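Local structure of Ent-copalyl diphosphate synthase (Streptomyces platensis, 5BP8) at residues 400-405 with 429-434; 440-445 with 453-458; 434-439 with 472-477. The protein belongs to the largely helical terpene cyclase family and carries a C-terminal domain related to that of squalene-hopene cyclases. All coordinates share one frame; numbering follows the deposited sequence.

Contact 1 (400-405 with 429-434)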
ATOM      1  N   ALA A 400       0.845  -0.519   8.047  1.00 17.11           N
ATOM      2  CA  ALA A 400       0.882  -1.442   9.182  1.00 17.02           C
ATOM      3  C   ALA A 400       1.900  -1.117  10.279  1.00 17.07           C
ATOM      4  O   ALA A 400       1.777  -1.630  11.374  1.00 18.05           O
ATOM      5  CB  ALA A 400       1.165  -2.858   8.658  1.00 17.06           C
ATOM      6  N   SER A 401       2.922  -0.316   9.973  1.00 18.08           N
ATOM      7  CA  SER A 401       4.030  -0.068  10.877  1.00 18.28           C
ATOM      8  C   SER A 401       3.932   1.272  11.643  1.00 18.76           C
ATOM      9  O   SER A 401       3.731   2.334  11.030  1.00 19.39           O
ATOM     10  CB  SER A 401       5.338  -0.047  10.085  1.00 19.27           C
ATOM     11  OG  SER A 401       6.412   0.181  10.957  1.00 21.35           O
ATOM     12  N   PRO A 402       4.127   1.234  12.962  1.00 19.86           N
ATOM     13  CA  PRO A 402       4.239   2.507  13.678  1.00 19.79           C
ATOM     14  C   PRO A 402       5.509   3.270  13.316  1.00 20.30           C
ATOM     15  O   PRO A 402       5.618   4.492  13.616  1.00 20.17           O
ATOM     16  CB  PRO A 402       4.255   2.084  15.126  1.00 20.37           C
ATOM     17  CG  PRO A 402       4.829   0.723  15.138  1.00 20.67           C
ATOM     18  CD  PRO A 402       4.420   0.081  13.843  1.00 19.57           C
ATOM     19  N   TYR A 403       6.475   2.584  12.699  1.00 19.18           N
ATOM     20  CA  TYR A 403       7.726   3.239  12.299  1.00 20.03           C
ATOM     21  C   TYR A 403       7.487   4.212  11.156  1.00 20.36           C
ATOM     22  O   TYR A 403       8.091   5.295  11.138  1.00 19.74           O
ATOM     23  CB  TYR A 403       8.826   2.206  12.017  1.00 20.57           C
ATOM     24  CG  TYR A 403       9.037   1.389  13.269  1.00 21.45           C
ATOM     25  CD1 TYR A 403       9.681   1.937  14.398  1.00 23.12           C
ATOM     26  CD2 TYR A 403       8.517   0.107  13.380  1.00 22.70           C
ATOM     27  CE1 TYR A 403       9.817   1.201  15.566  1.00 24.28           C
ATOM     28  CE2 TYR A 403       8.659  -0.628  14.540  1.00 22.93           C
ATOM     29  CZ  TYR A 403       9.299  -0.081  15.629  1.00 24.66           C
ATOM     30  OH  TYR A 403       9.402  -0.846  16.775  1.00 26.22           O
ATOM     31  N   TYR A 404       6.597   3.856  10.227  1.00 19.14           N
ATOM     32  CA  TYR A 404       6.193   4.796   9.162  1.00 19.63           C
ATOM     33  C   TYR A 404       5.505   6.022   9.753  1.00 20.12           C
ATOM     34  O   TYR A 404       5.914   7.179   9.473  1.00 21.19           O
ATOM     35  CB  TYR A 404       5.242   4.145   8.158  1.00 19.32           C
ATOM     36  CG  TYR A 404       4.782   5.080   7.064  1.00 19.00           C
ATOM     37  CD1 TYR A 404       5.676   5.545   6.130  1.00 19.98           C
ATOM     38  CD2 TYR A 404       3.456   5.490   6.968  1.00 19.31           C
ATOM     39  CE1 TYR A 404       5.273   6.394   5.112  1.00 21.23           C
ATOM     40  CE2 TYR A 404       3.037   6.356   5.947  1.00 19.90           C
ATOM     41  CZ  TYR A 404       3.961   6.814   5.038  1.00 20.22           C
ATOM     42  OH  TYR A 404       3.653   7.637   3.982  1.00 20.42           O
ATOM     43  N   ALA A 405       4.453   5.775  10.536  1.00 19.94           N
ATOM     44  CA  ALA A 405       3.591   6.858  11.053  1.00 20.77           C
ATOM     45  C   ALA A 405       4.400   7.809  11.946  1.00 21.04           C
ATOM     46  O   ALA A 405       4.320   9.058  11.802  1.00 20.40           O
ATOM     47  CB  ALA A 405       2.414   6.285  11.808  1.00 20.94           C
ATOM     48  N   ALA A 429      11.781  10.328  19.298  1.00 25.96           N
ATOM     49  CA  ALA A 429      13.163   9.831  19.258  1.00 26.22           C
ATOM     50  C   ALA A 429      13.458   8.889  20.439  1.00 27.10           C
ATOM     51  O   ALA A 429      14.164   7.895  20.284  1.00 27.22           O
ATOM     52  CB  ALA A 429      14.160  10.995  19.237  1.00 27.10           C
ATOM     53  N   ALA A 430      12.900   9.191  21.609  1.00 26.65           N
ATOM     54  CA  ALA A 430      13.004   8.300  22.750  1.00 27.21           C
ATOM     55  C   ALA A 430      12.364   6.929  22.453  1.00 25.88           C
ATOM     56  O   ALA A 430      12.903   5.889  22.845  1.00 25.47           O
ATOM     57  CB  ALA A 430      12.358   8.921  23.969  1.00 28.07           C
ATOM     58  N   TRP A 431      11.201   6.960  21.810  1.00 26.25           N
ATOM     59  CA  TRP A 431      10.498   5.738  21.408  1.00 25.14           C
ATOM     60  C   TRP A 431      11.323   4.936  20.412  1.00 24.62           C
ATOM     61  O   TRP A 431      11.409   3.695  20.489  1.00 25.44           O
ATOM     62  CB  TRP A 431       9.127   6.099  20.844  1.00 25.42           C
ATOM     63  CG  TRP A 431       8.341   4.947  20.337  1.00 24.48           C
ATOM     64  CD1 TRP A 431       7.577   4.097  21.068  1.00 25.18           C
ATOM     65  CD2 TRP A 431       8.230   4.520  18.977  1.00 24.14           C
ATOM     66  NE1 TRP A 431       6.967   3.169  20.246  1.00 24.05           N
ATOM     67  CE2 TRP A 431       7.367   3.392  18.962  1.00 24.05           C
ATOM     68  CE3 TRP A 431       8.763   4.973  17.775  1.00 23.49           C
ATOM     69  CZ2 TRP A 431       7.027   2.722  17.783  1.00 24.05           C
ATOM     70  CZ3 TRP A 431       8.420   4.306  16.603  1.00 23.11           C
ATOM     71  CH2 TRP A 431       7.558   3.201  16.622  1.00 23.33           C
ATOM     72  N   ALA A 432      11.959   5.634  19.487  1.00 23.62           N
ATOM     73  CA  ALA A 432      12.872   4.985  18.580  1.00 23.93           C
ATOM     74  C   ALA A 432      13.992   4.269  19.316  1.00 24.15           C
ATOM     75  O   ALA A 432      14.280   3.120  19.031  1.00 23.39           O
ATOM     76  CB  ALA A 432      13.430   5.970  17.556  1.00 23.25           C
ATOM     77  N   LEU A 433      14.623   4.915  20.300  1.00 24.42           N
ATOM     78  CA  LEU A 433      15.736   4.272  20.977  1.00 25.39           C
ATOM     79  C   LEU A 433      15.239   3.045  21.734  1.00 25.33           C
ATOM     80  O   LEU A 433      15.908   2.018  21.796  1.00 25.22           O
ATOM     81  CB  LEU A 433      16.417   5.251  21.958  1.00 26.84           C
ATOM     82  CG  LEU A 433      17.057   6.494  21.360  1.00 28.11           C
ATOM     83  CD1 LEU A 433      17.614   7.391  22.453  1.00 29.99           C
ATOM     84  CD2 LEU A 433      18.161   6.108  20.399  1.00 28.88           C
ATOM     85  N   ALA A 434      14.052   3.169  22.310  1.00 25.61           N
ATOM     86  CA  ALA A 434      13.497   2.136  23.160  1.00 26.47           C
ATOM     87  C   ALA A 434      13.054   0.908  22.376  1.00 25.54           C
ATOM     88  O   ALA A 434      12.967  -0.179  22.942  1.00 26.40           O
ATOM     89  CB  ALA A 434      12.317   2.691  23.920  1.00 27.79           C
TER
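Trp431 reaches from helix 422-435 across to the first turn of helix 402-416, where its benzo ring meets Pro402 and Tyr403. Its CB leaves the helix in the direction of the other segment, and with CG anti to the backbone N (chi1 177°) the indole extends toward helix 402-416. CB, CG and the five-membered ring span the gap, so the contact is made by the far carbons. Trp431 CZ2 comes first, 3.9 Å from Pro402 CB. At the leading corner, Trp431 CH2 lies 3.8 Å from Pro402 CB and 4.0 Å from Pro402 CG, touching the CB-CG part of the pyrrolidine. Round the ring, Trp431 CZ3 turns to the tyrosine and sits 3.5 Å from Tyr403 CD1. The two aromatic rings are inclined by 30°, with the Tyr403 centroid 4.8 Å from that of the Trp431 six-membered ring, an offset so large that little of either ring lies over the other. Pro402 also helps to frame the tyrosine, its CG standing over one face of the Tyr403 ring near the rim. Ser401 fixes the start of this helix as its N-cap: Ser401 OG accepts from Tyr403 N at 3.0 Å and is also hydrogen-bonded to Glu451. Met455 of helix 449-461 touches both Trp431 and Tyr403, and the tyrosine further meets the Trp442 ring with planes inclined at about 60°. The contact is thus an apolar one between the start of one helix and the late part of the next, consistent with the helical-hairpin architecture of squalene-hopene cyclase-like domains, whose successive helices pair into an alpha/alpha barrel.

Contact 2 (440-445 with 453-458)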
ATOM      1  N   GLY A 440      20.303  -3.831  15.718  1.00 27.35           N
ATOM      2  CA  GLY A 440      20.323  -2.471  15.199  1.00 26.39           C
ATOM      3  C   GLY A 440      19.154  -2.107  14.302  1.00 26.24           C
ATOM      4  O   GLY A 440      18.962  -0.925  13.986  1.00 25.37           O
ATOM      5  N   SER A 441      18.389  -3.107  13.862  1.00 23.72           N
ATOM      6  CA  SER A 441      17.229  -2.869  13.016  1.00 22.55           C
ATOM      7  C   SER A 441      16.012  -2.420  13.805  1.00 21.51           C
ATOM      8  O   SER A 441      15.997  -2.406  15.026  1.00 21.61           O
ATOM      9  CB  SER A 441      16.884  -4.138  12.238  1.00 22.38           C
ATOM     10  OG  SER A 441      16.298  -5.120  13.101  1.00 22.51           O
ATOM     11  N   TRP A 442      14.975  -2.009  13.074  1.00 20.73           N
ATOM     12  CA  TRP A 442      13.665  -1.816  13.654  1.00 20.24           C
ATOM     13  C   TRP A 442      12.663  -2.505  12.750  1.00 19.43           C
ATOM     14  O   TRP A 442      12.891  -2.648  11.542  1.00 18.14           O
ATOM     15  CB  TRP A 442      13.265  -0.353  13.706  1.00 20.15           C
ATOM     16  CG  TRP A 442      13.850   0.542  14.790  1.00 20.77           C
ATOM     17  CD1 TRP A 442      13.258   0.905  15.962  1.00 20.92           C
ATOM     18  CD2 TRP A 442      15.090   1.242  14.732  1.00 20.88           C
ATOM     19  NE1 TRP A 442      14.051   1.812  16.645  1.00 21.73           N
ATOM     20  CE2 TRP A 442      15.185   2.033  15.906  1.00 21.96           C
ATOM     21  CE3 TRP A 442      16.111   1.318  13.778  1.00 21.70           C
ATOM     22  CZ2 TRP A 442      16.269   2.850  16.163  1.00 22.18           C
ATOM     23  CZ3 TRP A 442      17.193   2.142  14.039  1.00 22.73           C
ATOM     24  CH2 TRP A 442      17.265   2.888  15.233  1.00 22.43           C
ATOM     25  N   GLY A 443      11.545  -2.901  13.345  1.00 18.95           N
ATOM     26  CA  GLY A 443      10.396  -3.299  12.588  1.00 19.16           C
ATOM     27  C   GLY A 443       9.337  -3.963  13.436  1.00 19.12           C
ATOM     28  O   GLY A 443       9.635  -4.483  14.520  1.00 19.29           O
ATOM     29  N   ARG A 444       8.111  -3.947  12.926  1.00 18.59           N
ATOM     30  CA  ARG A 444       6.964  -4.463  13.655  1.00 18.71           C
ATOM     31  C   ARG A 444       7.027  -5.964  13.924  1.00 19.06           C
ATOM     32  O   ARG A 444       6.900  -6.399  15.077  1.00 18.38           O
ATOM     33  CB  ARG A 444       5.674  -4.137  12.901  1.00 18.38           C
ATOM     34  CG  ARG A 444       4.453  -4.622  13.656  1.00 18.64           C
ATOM     35  CD  ARG A 444       3.150  -4.174  13.033  1.00 18.09           C
ATOM     36  NE  ARG A 444       2.036  -4.865  13.687  1.00 17.71           N
ATOM     37  CZ  ARG A 444       0.748  -4.607  13.461  1.00 17.82           C
ATOM     38  NH1 ARG A 444       0.369  -3.658  12.616  1.00 18.29           N
ATOM     39  NH2 ARG A 444      -0.177  -5.314  14.096  1.00 18.95           N
ATOM     40  N   TRP A 445       7.169  -6.744  12.855  1.00 19.69           N
ATOM     41  CA  TRP A 445       7.161  -8.214  12.956  1.00 20.82           C
ATOM     42  C   TRP A 445       8.579  -8.805  12.865  1.00 22.00           C
ATOM     43  O   TRP A 445       8.831  -9.925  13.313  1.00 22.43           O
ATOM     44  CB  TRP A 445       6.279  -8.782  11.867  1.00 19.86           C
ATOM     45  CG  TRP A 445       4.842  -8.483  12.034  1.00 19.39           C
ATOM     46  CD1 TRP A 445       4.073  -8.777  13.117  1.00 20.86           C
ATOM     47  CD2 TRP A 445       3.986  -7.812  11.111  1.00 20.41           C
ATOM     48  NE1 TRP A 445       2.789  -8.355  12.925  1.00 20.12           N
ATOM     49  CE2 TRP A 445       2.701  -7.753  11.701  1.00 19.67           C
ATOM     50  CE3 TRP A 445       4.178  -7.239   9.849  1.00 20.24           C
ATOM     51  CZ2 TRP A 445       1.607  -7.161  11.072  1.00 20.03           C
ATOM     52  CZ3 TRP A 445       3.077  -6.675   9.199  1.00 21.58           C
ATOM     53  CH2 TRP A 445       1.807  -6.639   9.818  1.00 20.32           C
ATOM     54  N   ALA A 453      15.185   2.119   8.025  1.00 20.46           N
ATOM     55  CA  ALA A 453      15.459   3.370   7.288  1.00 20.42           C
ATOM     56  C   ALA A 453      14.697   4.536   7.861  1.00 20.49           C
ATOM     57  O   ALA A 453      15.283   5.626   8.058  1.00 20.92           O
ATOM     58  CB  ALA A 453      15.152   3.220   5.805  1.00 20.12           C
ATOM     59  N   TYR A 454      13.408   4.331   8.175  1.00 19.82           N
ATOM     60  CA  TYR A 454      12.607   5.413   8.762  1.00 20.67           C
ATOM     61  C   TYR A 454      13.173   5.912  10.095  1.00 21.09           C
ATOM     62  O   TYR A 454      13.195   7.120  10.350  1.00 21.56           O
ATOM     63  CB  TYR A 454      11.133   5.025   8.938  1.00 20.40           C
ATOM     64  CG  TYR A 454      10.422   4.664   7.634  1.00 20.04           C
ATOM     65  CD1 TYR A 454      10.807   5.227   6.413  1.00 20.88           C
ATOM     66  CD2 TYR A 454       9.322   3.826   7.647  1.00 19.69           C
ATOM     67  CE1 TYR A 454      10.150   4.909   5.230  1.00 21.67           C
ATOM     68  CE2 TYR A 454       8.650   3.503   6.479  1.00 19.82           C
ATOM     69  CZ  TYR A 454       9.068   4.052   5.272  1.00 20.35           C
ATOM     70  OH  TYR A 454       8.460   3.738   4.078  1.00 19.31           O
HETATM   71  N   MSE A 455      13.594   4.988  10.953  1.00 21.16           N
HETATM   72  CA  MSE A 455      14.142   5.365  12.256  1.00 22.23           C
HETATM   73  C   MSE A 455      15.489   6.023  12.148  1.00 23.35           C
HETATM   74  O   MSE A 455      15.777   6.978  12.898  1.00 23.50           O
HETATM   75  CB  MSE A 455      14.170   4.161  13.201  1.00 22.70           C
HETATM   76  CG  MSE A 455      12.742   3.760  13.561  1.00 22.25           C
HETATM   77 SE   MSE A 455      11.695   5.125  14.503  0.65 23.07          SE
HETATM   78  CE  MSE A 455      10.712   5.920  13.026  1.00 22.44           C
ATOM     79  N   VAL A 456      16.345   5.554  11.257  1.00 22.66           N
ATOM     80  CA  VAL A 456      17.640   6.212  11.060  1.00 24.05           C
ATOM     81  C   VAL A 456      17.426   7.675  10.611  1.00 25.33           C
ATOM     82  O   VAL A 456      18.061   8.610  11.163  1.00 25.45           O
ATOM     83  CB  VAL A 456      18.533   5.435  10.074  1.00 23.87           C
ATOM     84  CG1 VAL A 456      19.714   6.272   9.617  1.00 25.13           C
ATOM     85  CG2 VAL A 456      19.006   4.140  10.711  1.00 24.46           C
ATOM     86  N   GLN A 457      16.517   7.877   9.660  1.00 24.71           N
ATOM     87  CA  GLN A 457      16.163   9.228   9.212  1.00 25.94           C
ATOM     88  C   GLN A 457      15.633  10.095  10.334  1.00 26.61           C
ATOM     89  O   GLN A 457      16.069  11.243  10.477  1.00 26.35           O
ATOM     90  CB  GLN A 457      15.098   9.208   8.134  1.00 28.20           C
ATOM     91  CG  GLN A 457      15.570   8.672   6.808  1.00 30.10           C
ATOM     92  CD  GLN A 457      14.507   8.817   5.740  1.00 33.57           C
ATOM     93  OE1 GLN A 457      13.931   9.903   5.564  1.00 34.55           O
ATOM     94  NE2 GLN A 457      14.250   7.726   5.012  1.00 35.08           N
ATOM     95  N   LEU A 458      14.693   9.559  11.119  1.00 25.85           N
ATOM     96  CA  LEU A 458      14.123  10.282  12.248  0.60 24.66           C
ATOM     97  C   LEU A 458      15.222  10.744  13.186  1.00 27.06           C
ATOM     98  O   LEU A 458      15.271  11.926  13.565  1.00 27.70           O
ATOM     99  CB  LEU A 458      13.118   9.415  13.013  0.60 23.09           C
ATOM    100  CG  LEU A 458      12.479  10.012  14.272  0.60 22.96           C
ATOM    101  CD1 LEU A 458      11.934  11.404  14.026  0.60 24.19           C
ATOM    102  CD2 LEU A 458      11.367   9.118  14.815  0.60 22.70           C
TER
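Trp442 lays one face of its indole against Met455, present as selenomethionine, in a CH-pi contact. Met455 CB stands 3.4 Å from the centroid of the Trp442 six-membered ring, only 12° off the ring normal. Next along the chain, Met455 CG sits over the five-membered ring, 3.6 Å from Trp442 CG. The bend at chi2 (-62°) lifts Met455 SE off the indole, 4.7 Å from the centroid of the Trp442 five-membered ring, a Met-aromatic contact, before the methyl turns away. Val456 adds a looser touch, its CG2 4.3 Å from Trp442 CZ3. The sequence from Gln436 to Gly440 and Trp442 matches the QW motif that recurs in squalene-hopene cyclase relatives, and here the tryptophan also packs against Gln436. The indole nitrogen is held as well: Trp442 NE1 is hydrogen-bonded to Ala432 O, near the end of helix 422-435. The backbone N of Trp442 is bonded to Thr452 OG1 and that of Arg444, farther along, to the Glu451 carboxylate, two bonds that anchor the loop to helix 449-461.

Contact 3 (434-439 with 472-477). With SO4 (sulfate ion), chain F; SO4 (sulfate ion), chain D.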
ATOM      1  N   ALA A 434      14.052   3.169  22.310  1.00 25.61           N
ATOM      2  CA  ALA A 434      13.497   2.136  23.160  1.00 26.47           C
ATOM      3  C   ALA A 434      13.054   0.908  22.376  1.00 25.54           C
ATOM      4  O   ALA A 434      12.967  -0.179  22.942  1.00 26.40           O
ATOM      5  CB  ALA A 434      12.317   2.691  23.920  1.00 27.79           C
ATOM      6  N   THR A 435      12.749   1.088  21.100  1.00 23.99           N
ATOM      7  CA  THR A 435      12.201  -0.006  20.281  1.00 24.20           C
ATOM      8  C   THR A 435      13.205  -0.657  19.344  1.00 24.02           C
ATOM      9  O   THR A 435      12.867  -1.629  18.645  1.00 24.19           O
ATOM     10  CB  THR A 435      11.024   0.495  19.426  1.00 23.25           C
ATOM     11  OG1 THR A 435      11.427   1.621  18.648  1.00 22.79           O
ATOM     12  CG2 THR A 435       9.821   0.850  20.292  1.00 24.57           C
ATOM     13  N   GLN A 436      14.434  -0.139  19.310  1.00 24.61           N
ATOM     14  CA  GLN A 436      15.452  -0.711  18.436  1.00 24.26           C
ATOM     15  C   GLN A 436      15.742  -2.172  18.797  1.00 24.22           C
ATOM     16  O   GLN A 436      15.825  -2.517  19.965  1.00 23.97           O
ATOM     17  CB  GLN A 436      16.733   0.126  18.479  1.00 24.83           C
ATOM     18  CG  GLN A 436      17.730  -0.246  17.413  1.00 24.93           C
ATOM     19  CD  GLN A 436      18.900   0.701  17.350  1.00 26.58           C
ATOM     20  OE1 GLN A 436      19.219   1.405  18.326  1.00 28.13           O
ATOM     21  NE2 GLN A 436      19.529   0.758  16.187  1.00 27.36           N
ATOM     22  N   ARG A 437      15.838  -3.029  17.781  1.00 24.73           N
ATOM     23  CA  ARG A 437      16.127  -4.438  17.989  1.00 25.03           C
ATOM     24  C   ARG A 437      17.615  -4.630  18.261  1.00 27.08           C
ATOM     25  O   ARG A 437      18.428  -3.746  17.995  1.00 26.17           O
ATOM     26  CB  ARG A 437      15.680  -5.289  16.795  1.00 24.39           C
ATOM     27  CG  ARG A 437      14.173  -5.262  16.612  1.00 23.38           C
ATOM     28  CD  ARG A 437      13.732  -5.868  15.288  1.00 23.40           C
ATOM     29  NE  ARG A 437      12.273  -5.989  15.229  1.00 22.47           N
ATOM     30  CZ  ARG A 437      11.573  -7.017  15.705  1.00 25.76           C
ATOM     31  NH1 ARG A 437      12.189  -8.082  16.280  1.00 25.29           N
ATOM     32  NH2 ARG A 437      10.244  -7.006  15.594  1.00 25.50           N
ATOM     33  N   ALA A 438      17.965  -5.810  18.787  1.00 28.80           N
ATOM     34  CA  ALA A 438      19.344  -6.066  19.254  1.00 29.74           C
ATOM     35  C   ALA A 438      20.358  -5.976  18.134  1.00 29.84           C
ATOM     36  O   ALA A 438      21.496  -5.609  18.381  1.00 31.47           O
ATOM     37  CB  ALA A 438      19.439  -7.440  19.909  1.00 30.11           C
ATOM     38  N   ASP A 439      19.953  -6.319  16.910  1.00 27.96           N
ATOM     39  CA  ASP A 439      20.854  -6.234  15.752  1.00 28.49           C
ATOM     40  C   ASP A 439      20.934  -4.827  15.098  1.00 28.15           C
ATOM     41  O   ASP A 439      21.566  -4.651  14.060  1.00 28.53           O
ATOM     42  CB  ASP A 439      20.482  -7.295  14.726  1.00 28.25           C
ATOM     43  CG  ASP A 439      19.137  -7.022  14.048  1.00 27.82           C
ATOM     44  OD1 ASP A 439      18.437  -6.072  14.446  1.00 25.65           O
ATOM     45  OD2 ASP A 439      18.783  -7.762  13.118  1.00 27.41           O
ATOM     46  N   ALA A 472      23.255   9.167  18.151  1.00 39.97           N
ATOM     47  CA  ALA A 472      24.172   8.888  17.056  1.00 40.24           C
ATOM     48  C   ALA A 472      24.571   7.414  16.996  1.00 39.15           C
ATOM     49  O   ALA A 472      24.651   6.852  15.903  1.00 39.25           O
ATOM     50  CB  ALA A 472      25.396   9.796  17.118  1.00 42.43           C
ATOM     51  N   ARG A 473      24.775   6.779  18.148  1.00 37.49           N
ATOM     52  CA  ARG A 473      25.161   5.370  18.166  1.00 38.48           C
ATOM     53  C   ARG A 473      23.998   4.495  17.664  1.00 35.57           C
ATOM     54  O   ARG A 473      24.209   3.526  16.935  1.00 34.41           O
ATOM     55  CB  ARG A 473      25.608   4.921  19.563  1.00 41.23           C
ATOM     56  CG  ARG A 473      26.886   5.616  20.050  1.00 44.13           C
ATOM     57  CD  ARG A 473      27.470   5.013  21.324  1.00 47.28           C
ATOM     58  NE  ARG A 473      26.598   5.190  22.489  1.00 48.53           N
ATOM     59  CZ  ARG A 473      26.521   6.287  23.246  1.00 51.45           C
ATOM     60  NH1 ARG A 473      27.278   7.354  22.999  1.00 53.05           N
ATOM     61  NH2 ARG A 473      25.672   6.317  24.274  1.00 52.24           N
ATOM     62  N   SER A 474      22.781   4.848  18.068  1.00 33.82           N
ATOM     63  CA  SER A 474      21.594   4.122  17.611  1.00 32.41           C
ATOM     64  C   SER A 474      21.468   4.189  16.095  1.00 31.08           C
ATOM     65  O   SER A 474      21.294   3.159  15.435  1.00 31.44           O
ATOM     66  CB  SER A 474      20.329   4.679  18.270  1.00 32.37           C
ATOM     67  OG  SER A 474      19.147   4.059  17.748  1.00 30.45           O
ATOM     68  N   ALA A 475      21.539   5.393  15.540  1.00 30.98           N
ATOM     69  CA  ALA A 475      21.492   5.558  14.093  1.00 31.31           C
ATOM     70  C   ALA A 475      22.618   4.805  13.378  1.00 31.26           C
ATOM     71  O   ALA A 475      22.408   4.247  12.291  1.00 29.26           O
ATOM     72  CB  ALA A 475      21.520   7.031  13.720  1.00 32.39           C
ATOM     73  N   ALA A 476      23.807   4.786  13.983  1.00 32.14           N
ATOM     74  CA  ALA A 476      24.949   4.026  13.441  1.00 33.04           C
ATOM     75  C   ALA A 476      24.667   2.534  13.381  1.00 30.84           C
ATOM     76  O   ALA A 476      25.001   1.888  12.398  1.00 31.36           O
ATOM     77  CB  ALA A 476      26.212   4.268  14.275  1.00 35.12           C
ATOM     78  N   ARG A 477      24.060   1.988  14.426  1.00 30.12           N
ATOM     79  CA  ARG A 477      23.741   0.563  14.452  1.00 30.84           C
ATOM     80  C   ARG A 477      22.655   0.275  13.391  1.00 28.23           C
ATOM     81  O   ARG A 477      22.692  -0.772  12.733  1.00 27.09           O
ATOM     82  CB  ARG A 477      23.268   0.117  15.849  1.00 32.96           C
ATOM     83  CG  ARG A 477      24.397  -0.001  16.901  1.00 35.97           C
ATOM     84  CD  ARG A 477      23.956  -0.708  18.167  1.00 37.89           C
ATOM     85  NE  ARG A 477      22.773  -0.106  18.790  1.00 39.94           N
ATOM     86  CZ  ARG A 477      22.784   0.917  19.648  1.00 42.10           C
ATOM     87  NH1 ARG A 477      23.920   1.503  20.019  1.00 42.46           N
ATOM     88  NH2 ARG A 477      21.637   1.369  20.143  1.00 42.68           N
TER
HETATM   89  S   SO4 F 705      15.986  -8.781  18.104  0.70 39.93           S
HETATM   90  O1  SO4 F 705      15.836  -7.858  19.286  0.70 32.72           O
HETATM   91  O2  SO4 F 705      17.224  -8.443  17.277  0.70 34.13           O
HETATM   92  O3  SO4 F 705      14.801  -8.779  17.203  0.70 30.51           O
HETATM   93  O4  SO4 F 705      16.201 -10.166  18.593  0.70 37.74           O
HETATM   94  S   SO4 D 703      24.305   2.710  23.779  1.00 66.11           S
HETATM   95  O1  SO4 D 703      24.542   3.747  24.819  1.00 68.86           O
HETATM   96  O2  SO4 D 703      22.907   2.236  23.882  1.00 66.70           O
HETATM   97  O3  SO4 D 703      24.564   3.309  22.452  1.00 63.77           O
HETATM   98  O4  SO4 D 703      25.211   1.553  23.988  1.00 64.98           O
HETATM   99  O   HOH W   1      20.640  -1.926  18.972  1.00 36.82           O
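In Gln436, CG anti to the backbone N (chi1 -169°) and an extended chain carry the amide across to Ser474, whose OG is likewise anti to its N, and to Arg477, whose chain bends at chi3. Gln436 OE1 accepts from Ser474 OG at 2.7 Å, with the hydroxyl 53° out of the carbonyl plane, and takes a second, weak bond from Arg477 NH2 at 3.0 Å. The other end of the amide is used too: Gln436 NE2 donates to Ser474 O at 3.1 Å and is also bonded to Gly440 O. Gripped at both ends, the amide is fixed in its rotation. Its plane and that of the Arg477 guanidinium are inclined by 42°. A water adds a second bridge, donating to Arg437 O at 3.0 Å and accepting from Arg477 NE at 2.8 Å. Two sulfates, probably from the crystallisation liquor, lie beside the contact. One is bound by Arg437 NH1 and Ala438 N; the other bridges Arg473 and Arg477, its O3 accepting from Arg473 NE at 2.8 Å and from Arg477 NH1 at 3.1 Å. The bonds thereby fasten the loop after helix 422-435 to helix 469-484, while Ser474 and Ala475 of the latter pack on Leu459 and Met460 of helix 449-461.

All three contacts fall within the squalene-hopene cyclase-related C-terminal range and on the same side of the chain's centre. The centres of contacts 1 and 2 are about 7 Å apart, those of 2 and 3 about 8 Å, and those of 1 and 3 about 12 Å. Contact 1 is complete before contact 2 begins; contact 3 shares Ala434 with contact 1, and its two segments bracket contact 2 along the chain. Leu433 against Ser474 and Arg437 bonded to Gly443 O help to join the buried contacts 1 and 2 to the more exposed contact 3. The 436-445 loop, with the QW-motif residues Gln436 and Trp442, thus probably helps to tie helices 402-416, 422-435, 449-461 and 469-484 together.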